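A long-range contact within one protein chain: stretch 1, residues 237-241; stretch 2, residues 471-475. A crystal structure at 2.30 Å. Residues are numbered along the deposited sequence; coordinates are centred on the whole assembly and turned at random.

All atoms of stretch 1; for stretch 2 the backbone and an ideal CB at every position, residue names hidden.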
ATOM      1  N   GLN A 237      -8.562   0.267   2.919  1.00 25.20           N
ATOM      2  CA  GLN A 237      -7.414   0.910   3.556  1.00 24.25           C
ATOM      3  C   GLN A 237      -6.165   0.089   3.307  1.00 22.86           C
ATOM      4  O   GLN A 237      -6.163  -1.120   3.531  1.00 22.55           O
ATOM      5  CB  GLN A 237      -7.628   0.977   5.080  1.00 23.51           C
ATOM      6  CG  GLN A 237      -8.997   1.456   5.481  1.00 25.80           C
ATOM      7  CD  GLN A 237      -9.052   1.933   6.899  1.00 25.08           C
ATOM      8  OE1 GLN A 237      -8.372   2.889   7.269  1.00 27.19           O
ATOM      9  NE2 GLN A 237      -9.850   1.269   7.711  1.00 25.43           N
ATOM     10  N   LEU A 238      -5.079   0.749   2.911  1.00 22.42           N
ATOM     11  CA  LEU A 238      -3.759   0.087   2.811  1.00 20.92           C
ATOM     12  C   LEU A 238      -2.960   0.480   4.023  1.00 19.94           C
ATOM     13  O   LEU A 238      -2.604   1.644   4.154  1.00 19.24           O
ATOM     14  CB  LEU A 238      -3.020   0.509   1.533  1.00 21.54           C
ATOM     15  CG  LEU A 238      -3.748   0.297   0.207  1.00 21.98           C
ATOM     16  CD1 LEU A 238      -2.918   0.815  -0.965  1.00 24.54           C
ATOM     17  CD2 LEU A 238      -4.033  -1.163   0.009  1.00 24.04           C
ATOM     18  N   THR A 239      -2.652  -0.493   4.894  1.00 20.01           N
ATOM     19  CA  THR A 239      -2.035  -0.196   6.187  1.00 19.67           C
ATOM     20  C   THR A 239      -0.552  -0.433   6.262  1.00 19.43           C
ATOM     21  O   THR A 239       0.078  -0.031   7.232  1.00 18.98           O
ATOM     22  CB  THR A 239      -2.709  -0.936   7.379  1.00 20.63           C
ATOM     23  OG1 THR A 239      -2.579  -2.361   7.211  1.00 20.54           O
ATOM     24  CG2 THR A 239      -4.199  -0.469   7.586  1.00 17.53           C
ATOM     25  N   ARG A 240       0.009  -1.094   5.248  1.00 19.51           N
ATOM     26  CA  ARG A 240       1.470  -1.304   5.178  1.00 18.64           C
ATOM     27  C   ARG A 240       2.248   0.005   5.249  1.00 19.17           C
ATOM     28  O   ARG A 240       1.805   1.042   4.727  1.00 18.29           O
ATOM     29  CB  ARG A 240       1.850  -2.058   3.898  1.00 17.55           C
ATOM     30  CG  ARG A 240       2.067  -1.178   2.639  1.00 18.01           C
ATOM     31  CD  ARG A 240       0.799  -0.575   2.035  1.00 17.26           C
ATOM     32  NE  ARG A 240       1.064   0.322   0.891  1.00 15.10           N
ATOM     33  CZ  ARG A 240       1.484   1.589   0.993  1.00 18.02           C
ATOM     34  NH1 ARG A 240       1.716   2.135   2.199  1.00 16.84           N
ATOM     35  NH2 ARG A 240       1.684   2.322  -0.112  1.00 14.49           N
ATOM     36  N   GLU A 241       3.412  -0.062   5.892  1.00 20.05           N
ATOM     37  CA  GLU A 241       4.398   1.016   5.894  1.00 21.35           C
ATOM     38  C   GLU A 241       5.361   0.784   4.740  1.00 20.83           C
ATOM     39  O   GLU A 241       5.790  -0.361   4.533  1.00 20.14           O
ATOM     40  CB  GLU A 241       5.253   0.905   7.146  1.00 21.87           C
ATOM     41  CG  GLU A 241       4.877   1.798   8.286  1.00 27.50           C
ATOM     42  CD  GLU A 241       5.828   1.575   9.467  1.00 33.45           C
ATOM     43  OE1 GLU A 241       6.278   0.401   9.661  1.00 34.56           O
ATOM     44  OE2 GLU A 241       6.150   2.574  10.164  1.00 34.14           O
ATOM     45  N   UNK A 471      -2.642  -8.660   1.652  1.00 19.72           N
ATOM     46  CA  UNK A 471      -3.735  -7.961   2.395  1.00 18.86           C
ATOM     47  C   UNK A 471      -3.597  -6.428   2.382  1.00 19.72           C
ATOM     48  O   UNK A 471      -4.520  -5.711   2.726  1.00 19.63           O
ATOM     49  CB  UNK A 471      -3.761  -8.441   3.847  1.00 18.86           C
ATOM     50  N   UNK A 472      -2.420  -5.941   1.992  1.00 20.79           N
ATOM     51  CA  UNK A 472      -2.130  -4.519   1.967  1.00 21.39           C
ATOM     52  C   UNK A 472      -1.655  -4.034   3.310  1.00 21.18           C
ATOM     53  O   UNK A 472      -1.653  -2.823   3.563  1.00 21.43           O
ATOM     54  CB  UNK A 472      -3.363  -3.726   1.531  1.00 21.39           C
ATOM     55  N   UNK A 473      -1.230  -4.980   4.152  1.00 21.24           N
ATOM     56  CA  UNK A 473      -0.833  -4.714   5.553  1.00 21.23           C
ATOM     57  C   UNK A 473      -0.801  -5.999   6.387  1.00 21.22           C
ATOM     58  O   UNK A 473      -1.200  -7.034   5.920  1.00 20.74           O
ATOM     59  CB  UNK A 473      -1.794  -3.711   6.194  1.00 21.23           C
ATOM     60  N   UNK A 474      -0.367  -5.921   7.629  1.00 21.46           N
ATOM     61  CA  UNK A 474      -0.208  -7.105   8.452  1.00 23.37           C
ATOM     62  C   UNK A 474      -1.508  -7.679   9.057  1.00 22.94           C
ATOM     63  O   UNK A 474      -2.353  -6.948   9.589  1.00 24.72           O
ATOM     64  CB  UNK A 474       0.765  -6.775   9.586  1.00 23.37           C
ATOM     65  N   UNK A 475      -1.675  -8.999   8.986  1.00 21.88           N
ATOM     66  CA  UNK A 475      -2.786  -9.620   9.723  1.00 20.36           C
ATOM     67  C   UNK A 475      -2.396  -9.744  11.220  1.00 20.20           C
ATOM     68  O   UNK A 475      -1.218  -9.577  11.555  1.00 18.49           O
ATOM     69  CB  UNK A 475      -3.126 -10.990   9.133  1.00 20.36           C
TER

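Position 471 is weakly constrained by stretch 1. Its CA-to-CB bond points sideways, phi/psi of -112/-14 is open to most residues, and no atom of stretch 1 lies within 5.5 Å of the ideal CB. Many side chains would suit it, polar or apolar. The deposited residue is Leu471; the end of its side chain leads away, and its closest side-chain atom, Leu471 CB, stays 7.1 Å from Thr239 OG1. Its backbone takes part through water 1, which donates to Leu471 O at 3.2 Å and to Gln237 O at 2.8 Å, bridging the stretches.

Position 472 is much more restricted, on two independent counts. Phi/psi of 86/18 is left-handed, and at these angles a CB would be jammed against the carbonyl O of the residue before, which by itself calls for glycine. In addition, the ideal CB would lie 3.1 Å from Leu238 CD2, tight for two carbons. Two successive amides of stretch 1 converge on the O atom of 472. Glycine is the expected choice, and the deposited residue is Gly472. Arg240 N donates to Gly472 O at 2.9 Å with an angle of 156° at the hydrogen; Thr239 N reaches Gly472 O at the same 2.9 Å, but its angle of 129° makes that bond weak.

At position 473 the CA-to-CB bond points toward stretch 1, and the space is already taken. The ideal CB falls 1.9 Å from Thr239 OG1, a clash, and 3.3 Å from Arg240 N. With phi/psi at 163/175, an extended conformation favoured by glycine, the evidence again points to a residue without a side chain. It is Gly473, whose CA packs 3.4 Å from Thr239 OG1 and 3.7 Å from Arg240 N, so the threonine hydroxyl, at chi1 in p, occupies the room a CB would need.

Position 474 has a sideways CB, ordinary angles of -78/135 and no atom of stretch 1 within 5.5 Å of the ideal CB, so many residues would fit. The deposited Asp474 comes no closer with its side chain than 6.1 Å, from Asp474 CB to Thr239 OG1. Its amide makes the connection: water 2 accepts from Asp474 N at 3.0 Å and hydrogen-bonds Thr239 OG1 at 3.1 Å.

Position 475 is out of reach, and stretch 1 gives no basis for a choice. Its phi of -79° is compatible with proline among many others; the deposited residue is Pro475.

Stretch 2, residues 471-475: LGGDP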
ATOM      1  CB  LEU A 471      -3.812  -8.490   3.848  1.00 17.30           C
ATOM      2  CG  LEU A 471      -3.651 -10.020   4.010  1.00 17.24           C
ATOM      3  CD1 LEU A 471      -3.531 -10.452   5.478  1.00 16.59           C
ATOM      4  CD2 LEU A 471      -4.793 -10.807   3.337  1.00 13.66           C
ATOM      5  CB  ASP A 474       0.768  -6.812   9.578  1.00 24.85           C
ATOM      6  CG  ASP A 474       2.193  -6.560   9.079  1.00 29.81           C
ATOM      7  OD1 ASP A 474       2.614  -7.178   8.056  1.00 34.77           O
ATOM      8  OD2 ASP A 474       2.885  -5.734   9.730  1.00 34.29           O
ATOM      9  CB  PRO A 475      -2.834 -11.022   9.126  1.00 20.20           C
ATOM     10  CG  PRO A 475      -1.339 -11.327   8.793  1.00 19.68           C
ATOM     11  CD  PRO A 475      -0.829  -9.985   8.269  1.00 21.21           C
TER
HETATM   12  O   HOH W   1      -4.557  -3.152   4.666  1.00 24.87           O
HETATM   13  O   HOH W   2       0.161  -3.061   8.473  1.00 21.47           O
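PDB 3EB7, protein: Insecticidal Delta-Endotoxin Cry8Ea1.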